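Local coordinates for septation protein imp2 (Schizosaccharomyces pombe, PDB 5C1F) that is required for normal septation, taking part in disassembly of the medial ring, and here is represented by its membrane-binding F-BAR domain, at residues Ala56-Ser59 with Arg60-Phe63; Ser88-Gln91 with Ile92-Leu95. All coordinates share one frame; numbering follows the deposited sequence.

Contact 1: residues Ala56-Ser59 with Arg60-Phe63; sequences AKLS and RTTF
Thr-61 folds back on Leu-58 as helix 18-59 gives way to the loop that follows. The hydroxyl OG1 of Thr-61 donates to O of Leu-58 at 2.6 Å, and N of Thr-61 reaches the same oxygen at 3.1 Å, both from one face of the carbonyl plane. With chi1 at -62°, OG1 sits beside its own backbone nitrogen, which is what lets hydroxyl and amide converge on one acceptor. The two side chains run side by side in the same direction, CD1 of Leu-58 lying 3.8 Å from OG1 of Thr-61; both pack on Phe-40 of the second subunit.

The amide of Arg-60 donates to O of Lys-57 at 3.1 Å and only weakly to O of Ala-56, the stronger bond spanning three residues and the weak one four. The side chain bends at chi2 (-63°) and doubles back along the helix, so that O of Ala-56 lies over the centre of one face of the guanidinium, 3.9 Å from CZ. NH1 of Arg-60 passes 3.6 Å from CB of Ser-59, and NH2 forms a salt bridge with Asp-83 on helix 69-155.

A long, flexible arginine suits a site where charge must reach a neighbouring helix, and Thr-61 one where its hydroxyl gives O of Leu-58 a second donor. The partial negative charge of Ala-56 O over the guanidinium is probably favourable.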
# COMPACT_ATOMS: atom_id res chain seq x y z
N ALA A 56 -4.82 -3.30 -8.01
CA ALA A 56 -5.30 -3.32 -9.38
C ALA A 56 -6.08 -4.60 -9.66
O ALA A 56 -7.16 -4.56 -10.24
CB ALA A 56 -4.14 -3.17 -10.36
N LYS A 57 -5.51 -5.73 -9.24
CA LYS A 57 -6.16 -7.02 -9.41
C LYS A 57 -7.54 -7.03 -8.75
O LYS A 57 -8.51 -7.56 -9.29
CB LYS A 57 -5.30 -8.14 -8.83
CG LYS A 57 -5.87 -9.54 -9.03
CD LYS A 57 -4.99 -10.60 -8.39
CE LYS A 57 -5.60 -11.99 -8.53
NZ LYS A 57 -5.62 -12.46 -9.94
N LEU A 58 -7.62 -6.41 -7.57
CA LEU A 58 -8.87 -6.31 -6.83
C LEU A 58 -9.90 -5.49 -7.60
O LEU A 58 -11.09 -5.77 -7.54
CB LEU A 58 -8.61 -5.69 -5.46
CG LEU A 58 -9.85 -5.34 -4.62
CD1 LEU A 58 -10.66 -6.59 -4.32
CD2 LEU A 58 -9.44 -4.63 -3.34
N SER A 59 -9.42 -4.47 -8.31
CA SER A 59 -10.30 -3.59 -9.08
C SER A 59 -10.92 -4.31 -10.27
O SER A 59 -11.95 -3.87 -10.80
CB SER A 59 -9.52 -2.37 -9.57
OG SER A 59 -8.94 -1.68 -8.48
N ARG A 60 -10.31 -5.41 -10.69
CA ARG A 60 -10.79 -6.20 -11.82
C ARG A 60 -11.94 -7.10 -11.42
O ARG A 60 -12.45 -7.87 -12.24
CB ARG A 60 -9.67 -7.05 -12.42
CG ARG A 60 -8.49 -6.25 -12.91
CD ARG A 60 -8.89 -5.34 -14.05
NE ARG A 60 -8.01 -4.19 -14.12
CZ ARG A 60 -8.32 -2.98 -13.66
NH1 ARG A 60 -9.52 -2.76 -13.13
NH2 ARG A 60 -7.44 -1.99 -13.75
N THR A 61 -12.32 -7.03 -10.15
CA THR A 61 -13.40 -7.86 -9.64
C THR A 61 -14.68 -7.57 -10.40
O THR A 61 -15.07 -6.41 -10.57
CB THR A 61 -13.64 -7.64 -8.14
OG1 THR A 61 -12.46 -8.01 -7.41
CG2 THR A 61 -14.81 -8.48 -7.65
N THR A 62 -15.32 -8.62 -10.88
CA THR A 62 -16.60 -8.50 -11.55
C THR A 62 -17.71 -8.82 -10.57
O THR A 62 -17.69 -9.85 -9.90
CB THR A 62 -16.70 -9.42 -12.78
OG1 THR A 62 -16.78 -10.79 -12.35
CG2 THR A 62 -15.48 -9.25 -13.68
N PHE A 63 -18.68 -7.91 -10.47
CA PHE A 63 -19.85 -8.12 -9.63
C PHE A 63 -21.01 -8.62 -10.48
O PHE A 63 -21.01 -8.46 -11.70
CB PHE A 63 -20.24 -6.84 -8.91
CG PHE A 63 -19.32 -6.46 -7.78
CD1 PHE A 63 -18.19 -5.70 -8.01
CD2 PHE A 63 -19.61 -6.86 -6.49
CE1 PHE A 63 -17.35 -5.35 -6.97
CE2 PHE A 63 -18.77 -6.52 -5.44
CZ PHE A 63 -17.64 -5.76 -5.69

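Contact 2: residues Ser88-Gln91 with Ile92-Leu95; sequences SHLQ and ISQL
O of Leu-90 is gripped twice, by OG of Ser-93 at 2.7 Å and by N of Gln-94 at 3.1 Å. The two donors arrive from the same face of the carbonyl plane, the amide as a normal i to i+4 helical bond and the hydroxyl from one residue nearer. Ser-93 can do this because its OG stands between its backbone N and carbonyl carbon (chi1 72°), turned back toward the preceding turn. The small residue also fits the interface with helix 18-59, where it touches Glu-48 and Glu-49.

CD1 of Leu-90 lies 3.9 Å from OG of Ser-93, a carbon contact beside the hydroxyl, while the aliphatic CG of Gln-94 rests 3.2 Å from O of Leu-90. Leu-90 itself packs on Ala-52 of helix 18-59.

On the side facing helix 162-252, N of Ile-92 bonds to O of Ser-88 at 2.8 Å. CG1 of Ile-92, set beside the backbone N by a chi1 of -65°, comes within 3.2 Å of the same oxygen, and the side chain goes on to meet Ser-236. One turn later Leu-95 repeats the pattern, CG lying 3.4 Å from O of Gln-91, and reaches Leu-232; a branched hydrocarbon suits both places. His-89 links the two neighbouring helices, its ring nitrogens bonded to Glu-48 and Asp-240.

The hydroxyl of the buried Ser-93 thus spends its proton on a carbonyl of its own helix, which probably lowers the cost of placing a polar group at this interface.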
# COMPACT_ATOMS: atom_id res chain seq x y z
N SER A 88 -2.32 5.16 -9.15
CA SER A 88 -1.49 6.14 -8.47
C SER A 88 -0.35 5.45 -7.73
O SER A 88 0.81 5.81 -7.89
CB SER A 88 -2.34 6.97 -7.50
OG SER A 88 -1.54 7.82 -6.70
N HIS A 89 -0.70 4.44 -6.93
CA HIS A 89 0.31 3.70 -6.18
C HIS A 89 1.34 3.03 -7.10
O HIS A 89 2.51 2.92 -6.74
CB HIS A 89 -0.36 2.66 -5.27
CG HIS A 89 -0.94 3.25 -4.02
ND1 HIS A 89 -0.16 3.58 -2.93
CD2 HIS A 89 -2.21 3.56 -3.68
CE1 HIS A 89 -0.93 4.08 -1.98
NE2 HIS A 89 -2.18 4.07 -2.41
N LEU A 90 0.92 2.61 -8.28
CA LEU A 90 1.85 2.02 -9.24
C LEU A 90 2.83 3.08 -9.75
O LEU A 90 4.03 2.83 -9.86
CB LEU A 90 1.12 1.38 -10.42
CG LEU A 90 2.01 0.64 -11.42
CD1 LEU A 90 2.77 -0.49 -10.72
CD2 LEU A 90 1.21 0.09 -12.59
N GLN A 91 2.29 4.27 -10.05
CA GLN A 91 3.11 5.40 -10.47
C GLN A 91 4.07 5.81 -9.35
O GLN A 91 5.24 6.11 -9.60
CB GLN A 91 2.21 6.58 -10.87
CG GLN A 91 2.93 7.90 -11.12
CD GLN A 91 3.70 7.93 -12.43
OE1 GLN A 91 4.66 7.19 -12.63
NE2 GLN A 91 3.27 8.80 -13.35
N ILE A 92 3.59 5.81 -8.11
CA ILE A 92 4.41 6.17 -6.96
C ILE A 92 5.56 5.17 -6.77
O ILE A 92 6.70 5.56 -6.51
CB ILE A 92 3.58 6.25 -5.67
CG1 ILE A 92 2.56 7.39 -5.77
CG2 ILE A 92 4.48 6.48 -4.46
CD1 ILE A 92 3.20 8.76 -5.91
N SER A 93 5.26 3.88 -6.91
CA SER A 93 6.29 2.86 -6.76
C SER A 93 7.36 3.00 -7.84
O SER A 93 8.54 2.76 -7.59
CB SER A 93 5.67 1.45 -6.81
OG SER A 93 5.26 1.11 -8.12
N GLN A 94 6.94 3.41 -9.04
CA GLN A 94 7.88 3.63 -10.13
C GLN A 94 8.79 4.82 -9.85
O GLN A 94 9.98 4.80 -10.16
CB GLN A 94 7.14 3.84 -11.46
CG GLN A 94 6.45 2.58 -11.98
CD GLN A 94 5.48 2.86 -13.11
OE1 GLN A 94 5.18 4.02 -13.42
NE2 GLN A 94 4.98 1.81 -13.74
N LEU A 95 8.24 5.87 -9.25
CA LEU A 95 9.03 7.03 -8.87
C LEU A 95 9.93 6.72 -7.67
O LEU A 95 11.04 7.24 -7.57
CB LEU A 95 8.12 8.23 -8.57
CG LEU A 95 7.31 8.76 -9.76
CD1 LEU A 95 6.27 9.79 -9.31
CD2 LEU A 95 8.22 9.35 -10.82

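In the fold
Contact 1 lies where helix 18-59 passes into the loop leading to helix 69-155; contact 2 lies within that second helix, which packs against the first. Their centres are 19 Å apart and their nearest atoms about 7 Å, so they do not touch. Contact 1 nevertheless reaches helix 69-155 through Asp-83, five residues before Ser-88 of contact 2. Contact 1 also borders the second subunit, whereas contact 2 meets no other chain of the dimer and faces helices 18-59 and 162-252 of its own. Both belong to the elongated helical bundle of the F-BAR dimer, one at a helix end, the other in mid-helix.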